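Local structure of CRISPR system Cmr subunit Cmr1-1 (Pyrococcus furiosus, 4W8Z) at residues K94-F106 with W238-L252. The protein binds RNA as a subunit that, with Cmr6, caps the type III-B Cmr ribonucleoprotein complex, part of a CRISPR adaptive immune system against mobile genetic elements. Residues are numbered along the deposited sequence; the frame is centred on the assembly and turned at random.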
loop_
_atom_site.group_PDB
_atom_site.type_symbol
_atom_site.label_atom_id
_atom_site.label_comp_id
_atom_site.label_asym_id
_atom_site.label_seq_id
_atom_site.Cartn_x
_atom_site.Cartn_y
_atom_site.Cartn_z
ATOM N N LYS A 94 20.751 14.161 6.478
ATOM C CA LYS A 94 21.763 13.174 6.835
ATOM C C LYS A 94 21.137 11.792 7.010
ATOM O O LYS A 94 21.829 10.778 6.957
ATOM C CB LYS A 94 22.490 13.588 8.118
ATOM N N GLU A 95 19.821 11.768 7.200
ATOM C CA GLU A 95 19.082 10.540 7.499
ATOM C C GLU A 95 19.210 9.453 6.429
ATOM O O GLU A 95 19.207 8.262 6.743
ATOM C CB GLU A 95 17.602 10.873 7.717
ATOM C CG GLU A 95 16.723 9.676 8.032
ATOM C CD GLU A 95 15.781 9.939 9.191
ATOM O OE1 GLU A 95 14.560 10.065 8.953
ATOM O OE2 GLU A 95 16.265 10.015 10.341
ATOM N N PHE A 96 19.334 9.862 5.171
ATOM C CA PHE A 96 19.354 8.913 4.064
ATOM C C PHE A 96 20.621 8.055 4.052
ATOM O O PHE A 96 20.548 6.828 3.948
ATOM C CB PHE A 96 19.184 9.662 2.739
ATOM C CG PHE A 96 17.878 10.400 2.637
ATOM C CD1 PHE A 96 16.745 9.767 2.151
ATOM C CD2 PHE A 96 17.775 11.717 3.059
ATOM C CE1 PHE A 96 15.537 10.438 2.075
ATOM C CE2 PHE A 96 16.570 12.393 2.980
ATOM C CZ PHE A 96 15.449 11.751 2.489
ATOM N N LYS A 97 21.778 8.698 4.169
ATOM C CA LYS A 97 23.029 7.964 4.285
ATOM C C LYS A 97 23.047 7.191 5.602
ATOM O O LYS A 97 23.323 5.989 5.626
ATOM C CB LYS A 97 24.229 8.911 4.198
ATOM N N ASP A 98 22.723 7.889 6.689
ATOM C CA ASP A 98 22.769 7.330 8.041
ATOM C C ASP A 98 21.953 6.053 8.212
ATOM O O ASP A 98 22.419 5.091 8.822
ATOM C CB ASP A 98 22.280 8.369 9.057
ATOM C CG ASP A 98 23.274 9.495 9.272
ATOM O OD1 ASP A 98 24.249 9.595 8.496
ATOM O OD2 ASP A 98 23.071 10.289 10.216
ATOM N N LYS A 99 20.736 6.049 7.680
ATOM C CA LYS A 99 19.816 4.938 7.906
ATOM C C LYS A 99 19.773 3.944 6.742
ATOM O O LYS A 99 19.034 2.961 6.800
ATOM C CB LYS A 99 18.407 5.467 8.177
ATOM C CG LYS A 99 18.299 6.429 9.350
ATOM C CD LYS A 99 18.450 5.711 10.681
ATOM C CE LYS A 99 18.284 6.681 11.841
ATOM N NZ LYS A 99 18.596 6.056 13.154
ATOM N N ASN A 100 20.561 4.209 5.700
ATOM C CA ASN A 100 20.640 3.337 4.529
ATOM C C ASN A 100 19.267 3.198 3.854
ATOM O O ASN A 100 18.690 2.110 3.778
ATOM C CB ASN A 100 21.206 1.967 4.931
ATOM C CG ASN A 100 21.579 1.111 3.739
ATOM O OD1 ASN A 100 21.588 1.575 2.598
ATOM N ND2 ASN A 100 21.902 -0.151 4.002
ATOM N N VAL A 101 18.744 4.327 3.383
ATOM C CA VAL A 101 17.418 4.399 2.780
ATOM C C VAL A 101 17.473 5.223 1.495
ATOM O O VAL A 101 16.445 5.603 0.940
ATOM C CB VAL A 101 16.386 5.033 3.748
ATOM C CG1 VAL A 101 15.011 4.511 3.469
ATOM C CG2 VAL A 101 16.726 4.719 5.180
ATOM N N GLY A 102 18.685 5.483 1.021
ATOM C CA GLY A 102 18.903 6.444 -0.045
ATOM C C GLY A 102 18.460 6.057 -1.442
ATOM O O GLY A 102 18.343 6.916 -2.316
ATOM N N TYR A 103 18.216 4.774 -1.673
ATOM C CA TYR A 103 17.763 4.347 -2.989
ATOM C C TYR A 103 16.243 4.216 -3.053
ATOM O O TYR A 103 15.625 4.716 -3.986
ATOM C CB TYR A 103 18.438 3.036 -3.387
ATOM C CG TYR A 103 19.899 3.212 -3.734
ATOM C CD1 TYR A 103 20.284 3.697 -4.979
ATOM C CD2 TYR A 103 20.894 2.905 -2.812
ATOM C CE1 TYR A 103 21.619 3.864 -5.299
ATOM C CE2 TYR A 103 22.233 3.071 -3.122
ATOM C CZ TYR A 103 22.590 3.550 -4.368
ATOM O OH TYR A 103 23.924 3.712 -4.678
ATOM N N ILE A 104 15.635 3.567 -2.068
ATOM C CA ILE A 104 14.184 3.430 -2.080
ATOM C C ILE A 104 13.507 4.791 -1.913
ATOM O O ILE A 104 12.430 5.014 -2.462
ATOM C CB ILE A 104 13.668 2.455 -0.990
ATOM C CG1 ILE A 104 14.093 2.892 0.411
ATOM C CG2 ILE A 104 14.143 1.033 -1.262
ATOM C CD1 ILE A 104 13.507 2.024 1.507
ATOM N N TRP A 105 14.136 5.700 -1.171
ATOM C CA TRP A 105 13.564 7.028 -0.946
ATOM C C TRP A 105 14.359 8.126 -1.642
ATOM O O TRP A 105 14.320 9.282 -1.219
ATOM C CB TRP A 105 13.482 7.340 0.547
ATOM C CG TRP A 105 12.561 6.437 1.304
ATOM C CD1 TRP A 105 11.783 5.442 0.792
ATOM C CD2 TRP A 105 12.322 6.445 2.717
ATOM N NE1 TRP A 105 11.077 4.830 1.795
ATOM C CE2 TRP A 105 11.393 5.424 2.987
ATOM C CE3 TRP A 105 12.808 7.211 3.778
ATOM C CZ2 TRP A 105 10.933 5.155 4.276
ATOM C CZ3 TRP A 105 12.352 6.938 5.058
ATOM C CH2 TRP A 105 11.425 5.921 5.295
ATOM N N PHE A 106 15.076 7.753 -2.699
ATOM C CA PHE A 106 15.855 8.690 -3.502
ATOM C C PHE A 106 15.097 9.979 -3.812
ATOM O O PHE A 106 15.615 11.074 -3.605
ATOM C CB PHE A 106 16.290 8.014 -4.806
ATOM C CG PHE A 106 16.982 8.933 -5.771
ATOM C CD1 PHE A 106 16.259 9.637 -6.720
ATOM C CD2 PHE A 106 18.359 9.078 -5.746
ATOM C CE1 PHE A 106 16.892 10.484 -7.612
ATOM C CE2 PHE A 106 19.000 9.921 -6.637
ATOM C CZ PHE A 106 18.263 10.624 -7.570
ATOM N N TRP A 238 13.977 0.737 11.227
ATOM C CA TRP A 238 15.018 1.187 10.311
ATOM C C TRP A 238 15.804 0.018 9.717
ATOM O O TRP A 238 16.240 0.082 8.568
ATOM C CB TRP A 238 15.974 2.153 11.016
ATOM C CG TRP A 238 15.409 3.522 11.262
ATOM C CD1 TRP A 238 15.169 4.104 12.474
ATOM C CD2 TRP A 238 15.022 4.487 10.272
ATOM N NE1 TRP A 238 14.659 5.368 12.301
ATOM C CE2 TRP A 238 14.558 5.626 10.958
ATOM C CE3 TRP A 238 15.026 4.498 8.873
ATOM C CZ2 TRP A 238 14.101 6.762 10.293
ATOM C CZ3 TRP A 238 14.571 5.628 8.214
ATOM C CH2 TRP A 238 14.116 6.742 8.924
ATOM N N GLU A 239 15.977 -1.045 10.496
ATOM C CA GLU A 239 16.707 -2.214 10.022
ATOM C C GLU A 239 15.940 -2.895 8.895
ATOM O O GLU A 239 16.530 -3.334 7.907
ATOM C CB GLU A 239 16.959 -3.206 11.160
ATOM C CG GLU A 239 18.009 -4.258 10.825
ATOM C CD GLU A 239 18.004 -5.424 11.794
ATOM O OE1 GLU A 239 16.961 -6.101 11.903
ATOM O OE2 GLU A 239 19.043 -5.663 12.447
ATOM N N VAL A 240 14.623 -2.974 9.049
ATOM C CA VAL A 240 13.752 -3.538 8.024
ATOM C C VAL A 240 13.811 -2.710 6.744
ATOM O O VAL A 240 13.993 -3.250 5.652
ATOM C CB VAL A 240 12.296 -3.625 8.514
ATOM C CG1 VAL A 240 11.352 -3.911 7.353
ATOM C CG2 VAL A 240 12.168 -4.685 9.598
ATOM N N LEU A 241 13.662 -1.397 6.888
ATOM C CA LEU A 241 13.764 -0.479 5.760
ATOM C C LEU A 241 15.118 -0.595 5.062
ATOM O O LEU A 241 15.202 -0.517 3.837
ATOM C CB LEU A 241 13.531 0.961 6.223
ATOM C CG LEU A 241 12.079 1.353 6.499
ATOM C CD1 LEU A 241 11.997 2.705 7.178
ATOM C CD2 LEU A 241 11.281 1.357 5.204
ATOM N N ALA A 242 16.172 -0.798 5.844
ATOM C CA ALA A 242 17.514 -0.930 5.289
ATOM C C ALA A 242 17.649 -2.200 4.455
ATOM O O ALA A 242 18.384 -2.221 3.469
ATOM C CB ALA A 242 18.556 -0.914 6.400
ATOM N N GLN A 243 16.942 -3.253 4.851
ATOM C CA GLN A 243 16.946 -4.494 4.082
ATOM C C GLN A 243 16.319 -4.276 2.709
ATOM O O GLN A 243 16.843 -4.742 1.695
ATOM C CB GLN A 243 16.210 -5.606 4.833
ATOM C CG GLN A 243 17.088 -6.385 5.802
ATOM C CD GLN A 243 18.134 -7.230 5.089
ATOM O OE1 GLN A 243 17.991 -7.548 3.904
ATOM N NE2 GLN A 243 19.192 -7.596 5.809
ATOM N N PHE A 244 15.196 -3.563 2.689
ATOM C CA PHE A 244 14.536 -3.188 1.446
ATOM C C PHE A 244 15.476 -2.387 0.547
ATOM O O PHE A 244 15.461 -2.526 -0.674
ATOM C CB PHE A 244 13.273 -2.375 1.738
ATOM C CG PHE A 244 12.077 -3.210 2.108
ATOM C CD1 PHE A 244 11.686 -4.278 1.319
ATOM C CD2 PHE A 244 11.340 -2.922 3.248
ATOM C CE1 PHE A 244 10.582 -5.042 1.654
ATOM C CE2 PHE A 244 10.238 -3.684 3.592
ATOM C CZ PHE A 244 9.857 -4.743 2.793
ATOM N N ASN A 245 16.300 -1.549 1.165
ATOM C CA ASN A 245 17.161 -0.654 0.414
ATOM C C ASN A 245 18.328 -1.389 -0.234
ATOM O O ASN A 245 18.689 -1.106 -1.375
ATOM C CB ASN A 245 17.671 0.463 1.319
ATOM C CG ASN A 245 18.362 1.564 0.545
ATOM O OD1 ASN A 245 17.728 2.297 -0.208
ATOM N ND2 ASN A 245 19.666 1.692 0.736
ATOM N N ASN A 246 18.921 -2.328 0.496
ATOM C CA ASN A 246 19.998 -3.138 -0.059
ATOM C C ASN A 246 19.492 -3.992 -1.211
ATOM O O ASN A 246 20.123 -4.070 -2.263
ATOM C CB ASN A 246 20.628 -4.025 1.013
ATOM C CG ASN A 246 21.451 -3.234 2.015
ATOM O OD1 ASN A 246 21.813 -2.079 1.770
ATOM N ND2 ASN A 246 21.757 -3.856 3.150
ATOM N N SER A 247 18.338 -4.619 -1.006
ATOM C CA SER A 247 17.709 -5.437 -2.033
ATOM C C SER A 247 17.383 -4.615 -3.273
ATOM O O SER A 247 17.650 -5.041 -4.400
ATOM C CB SER A 247 16.436 -6.089 -1.497
ATOM O OG SER A 247 16.728 -6.985 -0.441
ATOM N N TYR A 248 16.813 -3.432 -3.059
ATOM C CA TYR A 248 16.392 -2.581 -4.166
ATOM C C TYR A 248 17.581 -2.008 -4.931
ATOM O O TYR A 248 17.484 -1.737 -6.128
ATOM C CB TYR A 248 15.498 -1.443 -3.666
ATOM C CG TYR A 248 15.179 -0.429 -4.739
ATOM C CD1 TYR A 248 14.245 -0.708 -5.730
ATOM C CD2 TYR A 248 15.831 0.796 -4.776
ATOM C CE1 TYR A 248 13.960 0.212 -6.722
ATOM C CE2 TYR A 248 15.554 1.721 -5.763
ATOM C CZ TYR A 248 14.616 1.427 -6.732
ATOM O OH TYR A 248 14.347 2.358 -7.714
ATOM N N LYS A 249 18.703 -1.818 -4.245
ATOM C CA LYS A 249 19.896 -1.288 -4.893
ATOM C C LYS A 249 20.425 -2.281 -5.922
ATOM O O LYS A 249 20.830 -1.898 -7.018
ATOM C CB LYS A 249 20.973 -0.968 -3.858
ATOM C CG LYS A 249 22.227 -0.329 -4.429
ATOM C CD LYS A 249 23.342 -0.314 -3.395
ATOM C CE LYS A 249 24.651 0.191 -3.981
ATOM N NZ LYS A 249 25.801 -0.015 -3.044
ATOM N N GLU A 250 20.405 -3.562 -5.562
ATOM C CA GLU A 250 20.881 -4.612 -6.453
ATOM C C GLU A 250 19.869 -4.881 -7.558
ATOM O O GLU A 250 20.241 -5.127 -8.709
ATOM C CB GLU A 250 21.171 -5.894 -5.667
ATOM C CG GLU A 250 21.607 -7.088 -6.519
ATOM C CD GLU A 250 22.932 -6.877 -7.255
ATOM O OE1 GLU A 250 23.614 -5.850 -7.031
ATOM O OE2 GLU A 250 23.296 -7.757 -8.068
ATOM N N TYR A 251 18.591 -4.828 -7.196
ATOM C CA TYR A 251 17.492 -4.957 -8.151
ATOM C C TYR A 251 17.598 -3.890 -9.234
ATOM O O TYR A 251 17.500 -4.183 -10.423
ATOM C CB TYR A 251 16.159 -4.850 -7.416
ATOM C CG TYR A 251 14.916 -4.896 -8.277
ATOM C CD1 TYR A 251 14.517 -6.069 -8.903
ATOM C CD2 TYR A 251 14.114 -3.770 -8.427
ATOM C CE1 TYR A 251 13.365 -6.115 -9.670
ATOM C CE2 TYR A 251 12.962 -3.809 -9.190
ATOM C CZ TYR A 251 12.595 -4.981 -9.808
ATOM O OH TYR A 251 11.447 -5.016 -10.562
ATOM N N LEU A 252 17.820 -2.653 -8.806
ATOM C CA LEU A 252 17.968 -1.529 -9.721
ATOM C C LEU A 252 19.247 -1.638 -10.547
ATOM O O LEU A 252 19.272 -1.252 -11.714
ATOM C CB LEU A 252 17.954 -0.212 -8.942
ATOM C CG LEU A 252 18.174 1.091 -9.708
ATOM C CD1 LEU A 252 17.028 1.350 -10.673
ATOM C CD2 LEU A 252 18.341 2.245 -8.732
#
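Asn245, on helix 237-264, illustrates how a buried side-chain amide can hold a loop by the loop's backbone: its OD1 takes two successive peptide N-H groups, Tyr103 N at 2.9 Å, in the carbonyl plane on a lone pair, and Ile104 N at 3.1 Å, nearly in line with the C=O bond, beyond the oxygen. Those two bonds fix the flip of the amide, so ND2 faces Asn100 and gives a weak, bent bond to its OD1, the two amide planes standing nearly perpendicular. Asn100 in turn donates from ND2 to Asn246 OD1 (3.0 Å). Its own backbone, with positive phi, closes helix 95-99 in a Schellman motif, and the loop leaving that helix runs over helix 237-264; the contact thereby joins the N-terminal RAMP-family region to the C-terminal Cmr1-like region. On one flank, Lys99 bends at chi2 (-72°) and lays its chain over one face of the Trp238 indole, CD 3.7 Å from the centroid of the five-membered ring and NZ in cation-pi range at 4.3 Å. On the other, Lys249, extended beyond CG, passes over a face of the Tyr103 ring, its CG 3.9 Å from the centroid. Deeper, Ile104 CG2 meets Tyr248 CB, and Trp105 CH2 packs against Leu241 CD1 at 3.8 Å. Farther out, Trp105 NE1 bonds to Arg161 O, while Phe286 of strand 284-291 touches Ile104 and stacks on Phe244.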